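Local coordinates for methionyl-tRNA formyltransferase (Clostridium thermocellum, PDB 1ZGH), which probably transfers a formyl group from 10-formyltetrahydrofolate to the methionine carried by initiator tRNA, at residues Ala36-Trp41 with Phe83-Trp88; Cys100-Met105 with Ile133-Gly138. All coordinates share one frame; numbering follows the deposited sequence.

Interaction 1 (Ala36-Trp41 with Phe83-Trp88)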
ATOM      1  N   ALA A  36       2.153  11.111   5.928  1.00 25.37           N
ATOM      2  CA  ALA A  36       1.261  10.334   6.777  1.00 26.15           C
ATOM      3  C   ALA A  36       1.334   8.883   6.332  1.00 26.81           C
ATOM      4  O   ALA A  36       0.989   8.540   5.210  1.00 26.83           O
ATOM      5  CB  ALA A  36      -0.162  10.890   6.695  1.00 26.48           C
ATOM      6  N   THR A  37       1.861   8.025   7.181  1.00 27.39           N
ATOM      7  CA  THR A  37       2.042   6.620   6.769  1.00 28.41           C
ATOM      8  C   THR A  37       2.027   5.712   7.982  1.00 28.13           C
ATOM      9  O   THR A  37       2.363   6.144   9.106  1.00 26.82           O
ATOM     10  CB  THR A  37       3.386   6.453   6.003  1.00 28.52           C
ATOM     11  OG1 THR A  37       3.424   5.195   5.306  1.00 30.26           O
ATOM     12  CG2 THR A  37       4.603   6.608   6.970  1.00 29.08           C
ATOM     13  N   THR A  38       1.688   4.450   7.723  1.00 29.07           N
ATOM     14  CA  THR A  38       1.859   3.373   8.669  1.00 29.31           C
ATOM     15  C   THR A  38       2.738   2.275   8.048  1.00 28.61           C
ATOM     16  O   THR A  38       3.111   2.335   6.866  1.00 27.93           O
ATOM     17  CB  THR A  38       0.483   2.825   9.081  1.00 30.23           C
ATOM     18  OG1 THR A  38      -0.146   2.315   7.933  1.00 32.66           O
ATOM     19  CG2 THR A  38      -0.360   3.945   9.637  1.00 32.86           C
ATOM     20  N   LYS A  39       3.039   1.290   8.886  1.00 28.22           N
ATOM     21  CA  LYS A  39       3.955   0.159   8.642  1.00 27.86           C
ATOM     22  C   LYS A  39       5.374   0.551   8.936  1.00 27.65           C
ATOM     23  O   LYS A  39       5.829   1.637   8.564  1.00 27.91           O
ATOM     24  CB  LYS A  39       3.845  -0.452   7.256  1.00 27.57           C
ATOM     25  CG  LYS A  39       2.425  -0.843   6.851  1.00 29.52           C
ATOM     26  CD  LYS A  39       1.765  -1.914   7.787  1.00 29.53           C
ATOM     27  CE  LYS A  39       0.552  -2.500   7.104  1.00 31.92           C
ATOM     28  NZ  LYS A  39      -0.183  -3.517   7.932  1.00 34.33           N
ATOM     29  N   SER A  40       6.075  -0.330   9.638  1.00 27.51           N
ATOM     30  CA  SER A  40       7.402  -0.031  10.129  1.00 27.68           C
ATOM     31  C   SER A  40       8.350   0.452   9.022  1.00 26.91           C
ATOM     32  O   SER A  40       9.132   1.376   9.224  1.00 26.44           O
ATOM     33  CB  SER A  40       7.982  -1.279  10.846  1.00 29.15           C
ATOM     34  OG  SER A  40       8.127  -2.371   9.954  1.00 27.38           O
ATOM     35  N   TRP A  41       8.310  -0.182   7.846  1.00 26.92           N
ATOM     36  CA  TRP A  41       9.295   0.161   6.788  1.00 25.62           C
ATOM     37  C   TRP A  41       9.029   1.585   6.240  1.00 24.68           C
ATOM     38  O   TRP A  41       9.952   2.329   5.940  1.00 23.28           O
ATOM     39  CB  TRP A  41       9.319  -0.903   5.672  1.00 26.11           C
ATOM     40  CG  TRP A  41       7.964  -1.198   5.078  1.00 24.66           C
ATOM     41  CD1 TRP A  41       7.352  -0.528   4.078  1.00 26.81           C
ATOM     42  CD2 TRP A  41       7.043  -2.211   5.503  1.00 26.64           C
ATOM     43  NE1 TRP A  41       6.111  -1.072   3.817  1.00 25.69           N
ATOM     44  CE2 TRP A  41       5.886  -2.089   4.703  1.00 26.50           C
ATOM     45  CE3 TRP A  41       7.096  -3.222   6.463  1.00 27.86           C
ATOM     46  CZ2 TRP A  41       4.813  -2.967   4.817  1.00 28.94           C
ATOM     47  CZ3 TRP A  41       6.020  -4.053   6.609  1.00 26.24           C
ATOM     48  CH2 TRP A  41       4.897  -3.929   5.788  1.00 26.12           C
ATOM     49  N   PHE A  83       0.905  10.210   1.279  1.00 26.20           N
ATOM     50  CA  PHE A  83       0.435   9.003   1.959  1.00 26.82           C
ATOM     51  C   PHE A  83       1.075   7.727   1.336  1.00 28.97           C
ATOM     52  O   PHE A  83       0.506   7.165   0.418  1.00 29.99           O
ATOM     53  CB  PHE A  83      -1.088   8.913   1.827  1.00 25.96           C
ATOM     54  CG  PHE A  83      -1.854  10.020   2.504  1.00 24.81           C
ATOM     55  CD1 PHE A  83      -2.060  11.258   1.870  1.00 25.24           C
ATOM     56  CD2 PHE A  83      -2.402   9.822   3.754  1.00 25.37           C
ATOM     57  CE1 PHE A  83      -2.800  12.270   2.489  1.00 24.97           C
ATOM     58  CE2 PHE A  83      -3.122  10.828   4.393  1.00 24.97           C
ATOM     59  CZ  PHE A  83      -3.337  12.045   3.759  1.00 25.45           C
ATOM     60  N   PRO A  84       2.294   7.327   1.757  1.00 30.24           N
ATOM     61  CA  PRO A  84       2.867   6.072   1.226  1.00 30.79           C
ATOM     62  C   PRO A  84       2.025   4.837   1.505  1.00 31.87           C
ATOM     63  O   PRO A  84       1.871   3.988   0.624  1.00 33.48           O
ATOM     64  CB  PRO A  84       4.203   5.978   1.930  1.00 31.40           C
ATOM     65  CG  PRO A  84       4.546   7.391   2.253  1.00 30.51           C
ATOM     66  CD  PRO A  84       3.258   8.044   2.606  1.00 29.55           C
ATOM     67  N   HIS A  85       1.476   4.769   2.714  1.00 32.40           N
ATOM     68  CA  HIS A  85       0.475   3.794   3.075  1.00 32.84           C
ATOM     69  C   HIS A  85      -0.392   4.305   4.207  1.00 32.33           C
ATOM     70  O   HIS A  85       0.082   4.652   5.290  1.00 31.86           O
ATOM     71  CB  HIS A  85       1.115   2.453   3.536  1.00 33.60           C
ATOM     72  CG  HIS A  85       0.075   1.406   3.822  1.00 37.37           C
ATOM     73  ND1 HIS A  85      -0.456   1.203   5.077  1.00 43.37           N
ATOM     74  CD2 HIS A  85      -0.655   0.635   2.987  1.00 43.41           C
ATOM     75  CE1 HIS A  85      -1.408   0.291   5.014  1.00 42.22           C
ATOM     76  NE2 HIS A  85      -1.546  -0.076   3.755  1.00 43.48           N
ATOM     77  N   TRP A  86      -1.679   4.372   3.983  1.00 32.07           N
ATOM     78  CA  TRP A  86      -2.554   4.909   4.999  1.00 32.83           C
ATOM     79  C   TRP A  86      -3.850   4.136   5.025  1.00 35.16           C
ATOM     80  O   TRP A  86      -4.532   4.003   4.016  1.00 34.67           O
ATOM     81  CB  TRP A  86      -2.826   6.378   4.721  1.00 31.51           C
ATOM     82  CG  TRP A  86      -3.467   7.161   5.833  1.00 29.11           C
ATOM     83  CD1 TRP A  86      -4.735   7.642   5.849  1.00 28.71           C
ATOM     84  CD2 TRP A  86      -2.857   7.589   7.056  1.00 28.09           C
ATOM     85  NE1 TRP A  86      -4.970   8.323   7.011  1.00 29.01           N
ATOM     86  CE2 TRP A  86      -3.827   8.321   7.767  1.00 26.97           C
ATOM     87  CE3 TRP A  86      -1.571   7.440   7.616  1.00 28.87           C
ATOM     88  CZ2 TRP A  86      -3.574   8.892   9.009  1.00 28.25           C
ATOM     89  CZ3 TRP A  86      -1.323   8.005   8.870  1.00 28.57           C
ATOM     90  CH2 TRP A  86      -2.318   8.725   9.546  1.00 29.53           C
ATOM     91  N   SER A  87      -4.234   3.795   6.238  1.00 38.28           N
ATOM     92  CA  SER A  87      -5.227   2.778   6.529  1.00 40.61           C
ATOM     93  C   SER A  87      -6.648   3.343   6.591  1.00 40.87           C
ATOM     94  O   SER A  87      -7.621   2.662   6.245  1.00 43.04           O
ATOM     95  CB  SER A  87      -4.816   2.134   7.869  1.00 41.43           C
ATOM     96  OG  SER A  87      -3.384   2.281   8.057  1.00 42.87           O
ATOM     97  N   TRP A  88      -6.768   4.591   7.008  1.00 39.72           N
ATOM     98  CA  TRP A  88      -8.059   5.187   7.269  1.00 39.01           C
ATOM     99  C   TRP A  88      -8.545   6.123   6.156  1.00 37.81           C
ATOM    100  O   TRP A  88      -7.762   6.566   5.319  1.00 37.28           O
ATOM    101  CB  TRP A  88      -7.991   5.926   8.591  1.00 39.71           C
ATOM    102  CG  TRP A  88      -7.502   5.051   9.699  1.00 40.90           C
ATOM    103  CD1 TRP A  88      -8.241   4.130  10.421  1.00 41.49           C
ATOM    104  CD2 TRP A  88      -6.168   4.986  10.214  1.00 40.95           C
ATOM    105  NE1 TRP A  88      -7.441   3.516  11.356  1.00 41.38           N
ATOM    106  CE2 TRP A  88      -6.168   4.023  11.255  1.00 42.21           C
ATOM    107  CE3 TRP A  88      -4.978   5.664   9.918  1.00 41.60           C
ATOM    108  CZ2 TRP A  88      -5.016   3.714  11.985  1.00 41.25           C
ATOM    109  CZ3 TRP A  88      -3.840   5.366  10.655  1.00 41.24           C
ATOM    110  CH2 TRP A  88      -3.868   4.403  11.679  1.00 41.49           C
TER
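At the carboxyl ends of two neighbouring parallel strands, 31-36 and 80-83, of the Rossmann-like formyltransferase sheet, Ala36-Thr38 runs beside Phe83-Ser87 where both segments leave the sheet. The backbone bond Thr38 N to His85 O (2.9 Å) carries the pairing past the strand ends, and the same carbonyl receives the CA-H of Thr37. Thr38 OG1 lies in the plane of the His85 ring, at its edge, and accepts the ND1 hydrogen at 3.1 Å, nearly straight at 160°. Its own proton goes to Ser87 OG, 3.2 Å from Thr38 OG1, so a single hydroxyl, accepting and donating, links two residues of the other loop. With chi1 of 62°, OG1 sits between the backbone N and carbonyl carbon of Thr38, which leaves the CG2 methyl to reach Trp88 CZ3 at 3.9 Å. His85 N also makes a weak bond to Thr37 OG1. On the apolar side, the small Ala36 suits a corner where two aromatic rings meet: its CB lies over one face of the Trp86 six-membered ring, 4.0 Å from the centroid, and also touches Phe83 CE2. Trp88 CE3 lies against the opposite face of Trp86. Lys39, at the N-cap of helix 40-52, bonds through NZ to Glu221 O. Helix 156-178 meets Pro84 through Phe168, while Phe83 packs on Cys100 and Val102 of strand 100-104.

Interaction 2 (Cys100-Met105 with Ile133-Gly138)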
ATOM      1  N   CYS A 100      -3.419  16.357  -1.371  1.00 25.56           N
ATOM      2  CA  CYS A 100      -3.175  15.059  -0.782  1.00 25.40           C
ATOM      3  C   CYS A 100      -2.776  14.105  -1.887  1.00 26.38           C
ATOM      4  O   CYS A 100      -3.487  14.003  -2.882  1.00 27.31           O
ATOM      5  CB  CYS A 100      -4.413  14.568  -0.040  1.00 25.20           C
ATOM      6  SG  CYS A 100      -4.782  15.475   1.461  1.00 25.48           S
ATOM      7  N   VAL A 101      -1.658  13.402  -1.683  1.00 25.75           N
ATOM      8  CA  VAL A 101      -1.090  12.472  -2.653  1.00 26.01           C
ATOM      9  C   VAL A 101      -1.075  11.039  -2.111  1.00 25.48           C
ATOM     10  O   VAL A 101      -0.366  10.728  -1.167  1.00 25.21           O
ATOM     11  CB  VAL A 101       0.345  12.878  -3.038  1.00 25.63           C
ATOM     12  CG1 VAL A 101       0.855  12.032  -4.192  1.00 26.05           C
ATOM     13  CG2 VAL A 101       0.378  14.365  -3.376  1.00 26.13           C
ATOM     14  N   VAL A 102      -1.890  10.189  -2.700  1.00 25.89           N
ATOM     15  CA  VAL A 102      -1.893   8.759  -2.399  1.00 26.73           C
ATOM     16  C   VAL A 102      -1.097   8.006  -3.462  1.00 26.63           C
ATOM     17  O   VAL A 102      -1.086   8.388  -4.619  1.00 25.88           O
ATOM     18  CB  VAL A 102      -3.361   8.261  -2.301  1.00 27.58           C
ATOM     19  CG1 VAL A 102      -3.492   6.750  -2.579  1.00 29.89           C
ATOM     20  CG2 VAL A 102      -3.901   8.602  -0.945  1.00 28.08           C
ATOM     21  N   PHE A 103      -0.462   6.908  -3.055  1.00 27.58           N
ATOM     22  CA  PHE A 103       0.347   6.074  -3.929  1.00 28.74           C
ATOM     23  C   PHE A 103      -0.335   4.734  -4.063  1.00 28.97           C
ATOM     24  O   PHE A 103      -0.276   3.918  -3.145  1.00 30.42           O
ATOM     25  CB  PHE A 103       1.754   5.943  -3.339  1.00 29.27           C
ATOM     26  CG  PHE A 103       2.507   7.223  -3.341  1.00 29.72           C
ATOM     27  CD1 PHE A 103       2.396   8.108  -2.288  1.00 30.40           C
ATOM     28  CD2 PHE A 103       3.308   7.572  -4.418  1.00 29.95           C
ATOM     29  CE1 PHE A 103       3.093   9.286  -2.301  1.00 29.82           C
ATOM     30  CE2 PHE A 103       4.015   8.740  -4.417  1.00 31.18           C
ATOM     31  CZ  PHE A 103       3.907   9.598  -3.374  1.00 29.76           C
ATOM     32  N   HIS A 104      -1.048   4.530  -5.173  1.00 29.01           N
ATOM     33  CA  HIS A 104      -1.926   3.367  -5.317  1.00 28.60           C
ATOM     34  C   HIS A 104      -1.307   2.400  -6.325  1.00 29.26           C
ATOM     35  O   HIS A 104      -0.964   2.792  -7.431  1.00 26.76           O
ATOM     36  CB  HIS A 104      -3.326   3.819  -5.700  1.00 28.27           C
ATOM     37  CG  HIS A 104      -4.282   2.705  -5.952  1.00 26.17           C
ATOM     38  ND1 HIS A 104      -4.961   2.058  -4.945  1.00 26.09           N
ATOM     39  CD2 HIS A 104      -4.675   2.117  -7.109  1.00 25.46           C
ATOM     40  CE1 HIS A 104      -5.740   1.127  -5.469  1.00 26.89           C
ATOM     41  NE2 HIS A 104      -5.595   1.151  -6.784  1.00 26.85           N
HETATM   42  N   MSE A 105      -1.107   1.145  -5.917  1.00 29.77           N
HETATM   43  CA  MSE A 105      -0.244   0.238  -6.696  1.00 32.80           C
HETATM   44  C   MSE A 105      -0.923  -0.465  -7.857  1.00 29.94           C
HETATM   45  O   MSE A 105      -0.629  -1.621  -8.159  1.00 29.24           O
HETATM   46  CB  MSE A 105       0.466  -0.775  -5.782  1.00 32.24           C
HETATM   47  CG  MSE A 105      -0.400  -1.778  -5.106  1.00 36.07           C
HETATM   48 SE   MSE A 105       0.782  -3.315  -4.500  1.00 46.81          SE
HETATM   49  CE  MSE A 105       1.962  -2.354  -3.358  1.00 40.04           C
ATOM     50  N   ILE A 133      -1.538   9.810  -7.097  1.00 27.32           N
ATOM     51  CA  ILE A 133      -2.797  10.486  -7.423  1.00 28.00           C
ATOM     52  C   ILE A 133      -3.227  11.504  -6.382  1.00 27.92           C
ATOM     53  O   ILE A 133      -2.907  11.377  -5.201  1.00 27.61           O
ATOM     54  CB  ILE A 133      -3.960   9.489  -7.596  1.00 28.41           C
ATOM     55  CG1 ILE A 133      -4.330   8.840  -6.256  1.00 29.02           C
ATOM     56  CG2 ILE A 133      -3.580   8.442  -8.628  1.00 29.13           C
ATOM     57  CD1 ILE A 133      -5.515   7.903  -6.335  1.00 30.86           C
ATOM     58  N   LYS A 134      -3.956  12.513  -6.843  1.00 28.65           N
ATOM     59  CA  LYS A 134      -4.475  13.559  -5.987  1.00 29.44           C
ATOM     60  C   LYS A 134      -5.813  13.098  -5.450  1.00 29.57           C
ATOM     61  O   LYS A 134      -6.761  12.881  -6.219  1.00 30.98           O
ATOM     62  CB  LYS A 134      -4.675  14.864  -6.770  1.00 29.88           C
ATOM     63  CG  LYS A 134      -4.932  16.055  -5.855  1.00 30.38           C
ATOM     64  CD  LYS A 134      -5.185  17.312  -6.610  1.00 30.55           C
ATOM     65  CE  LYS A 134      -5.564  18.433  -5.657  1.00 32.40           C
ATOM     66  NZ  LYS A 134      -5.420  19.760  -6.321  1.00 34.33           N
ATOM     67  N   VAL A 135      -5.909  12.969  -4.145  1.00 29.23           N
ATOM     68  CA  VAL A 135      -7.144  12.534  -3.494  1.00 30.10           C
ATOM     69  C   VAL A 135      -8.312  13.496  -3.820  1.00 30.64           C
ATOM     70  O   VAL A 135      -8.160  14.720  -3.698  1.00 29.37           O
ATOM     71  CB  VAL A 135      -6.915  12.462  -1.981  1.00 29.75           C
ATOM     72  CG1 VAL A 135      -8.171  12.058  -1.238  1.00 29.59           C
ATOM     73  CG2 VAL A 135      -5.755  11.486  -1.695  1.00 29.30           C
ATOM     74  N   ASP A 136      -9.452  12.942  -4.237  1.00 31.41           N
ATOM     75  CA  ASP A 136     -10.630  13.763  -4.593  1.00 32.40           C
ATOM     76  C   ASP A 136     -11.921  13.248  -3.962  1.00 33.79           C
ATOM     77  O   ASP A 136     -13.014  13.620  -4.403  1.00 34.15           O
ATOM     78  CB  ASP A 136     -10.812  13.800  -6.109  1.00 32.46           C
ATOM     79  CG  ASP A 136     -11.133  12.408  -6.702  1.00 33.27           C
ATOM     80  OD1 ASP A 136     -11.191  11.401  -5.952  1.00 32.81           O
ATOM     81  OD2 ASP A 136     -11.313  12.327  -7.929  1.00 35.95           O
ATOM     82  N   GLY A 137     -11.824  12.377  -2.967  1.00 34.71           N
ATOM     83  CA  GLY A 137     -13.039  11.870  -2.315  1.00 36.60           C
ATOM     84  C   GLY A 137     -13.726  10.640  -2.927  1.00 37.60           C
ATOM     85  O   GLY A 137     -14.447   9.923  -2.216  1.00 39.02           O
ATOM     86  N   GLY A 138     -13.541  10.405  -4.231  1.00 37.35           N
ATOM     87  CA  GLY A 138     -13.958   9.136  -4.852  1.00 36.16           C
ATOM     88  C   GLY A 138     -12.944   8.035  -4.591  1.00 35.36           C
ATOM     89  O   GLY A 138     -11.827   8.296  -4.129  1.00 35.37           O
TER
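Three backbone hydrogen bonds join Cys100-Val102 to Ile133-Val135. Val102 and Ile133 form an antiparallel hydrogen-bonded pair: Val102 N gives to Ile133 O and Ile133 N to Val102 O, each at 2.9 Å. Val135 N reaches Cys100 O, also at 2.9 Å. Between them Val101 and Lys134 make a non-hydrogen-bonded pair, with CA-H...O contacts from Lys134 CA to Cys100 O and from Val101 CA to Ile133 O.

The apolar contacts lie on the face of Val102 and Ile133. With CG1 of Val135 anti to the backbone N (chi1 178°), its CG2 is left to reach Val102 CG2 at 3.5 Å and Cys100 CB at 3.7 Å. Ile133 CG1 lies 4.1 Å from Val102 CB. Branched residues suit this extended backbone and bring their aliphatic groups together on this face.

Beyond the strand, Asp136 OD1 accepts from Gly138 N at 3.1 Å, closing an Asx turn, and also bonds Thr141 OG1. This is ordinary antiparallel pairing within a mixed sheet: strand 100-104 is the last of four parallel strands, and 127-134 runs against it, as in the mixed sheet of the formyltransferase domain.

In the fold
Both interactions belong to one six-stranded mixed sheet and meet at Phe83. Phe83 N lies 2.8 Å from Val101 O, a probable hydrogen bond. Interaction 1 lies where strands 31-36 and 80-83 end, so hydroxyls, a histidine and tryptophan rings join a single strong backbone bond; its buried part is near Ala36 and Phe83, and it grows more exposed toward Ser87. Interaction 2 links strand 100-104 to its antiparallel neighbour mainly by backbone bonds and aliphatic packing, with an exposed turn beyond. Strand 100-104, lying between 80-83 and 127-134, thus connects the two contacts, whose centres are about 13 Å apart.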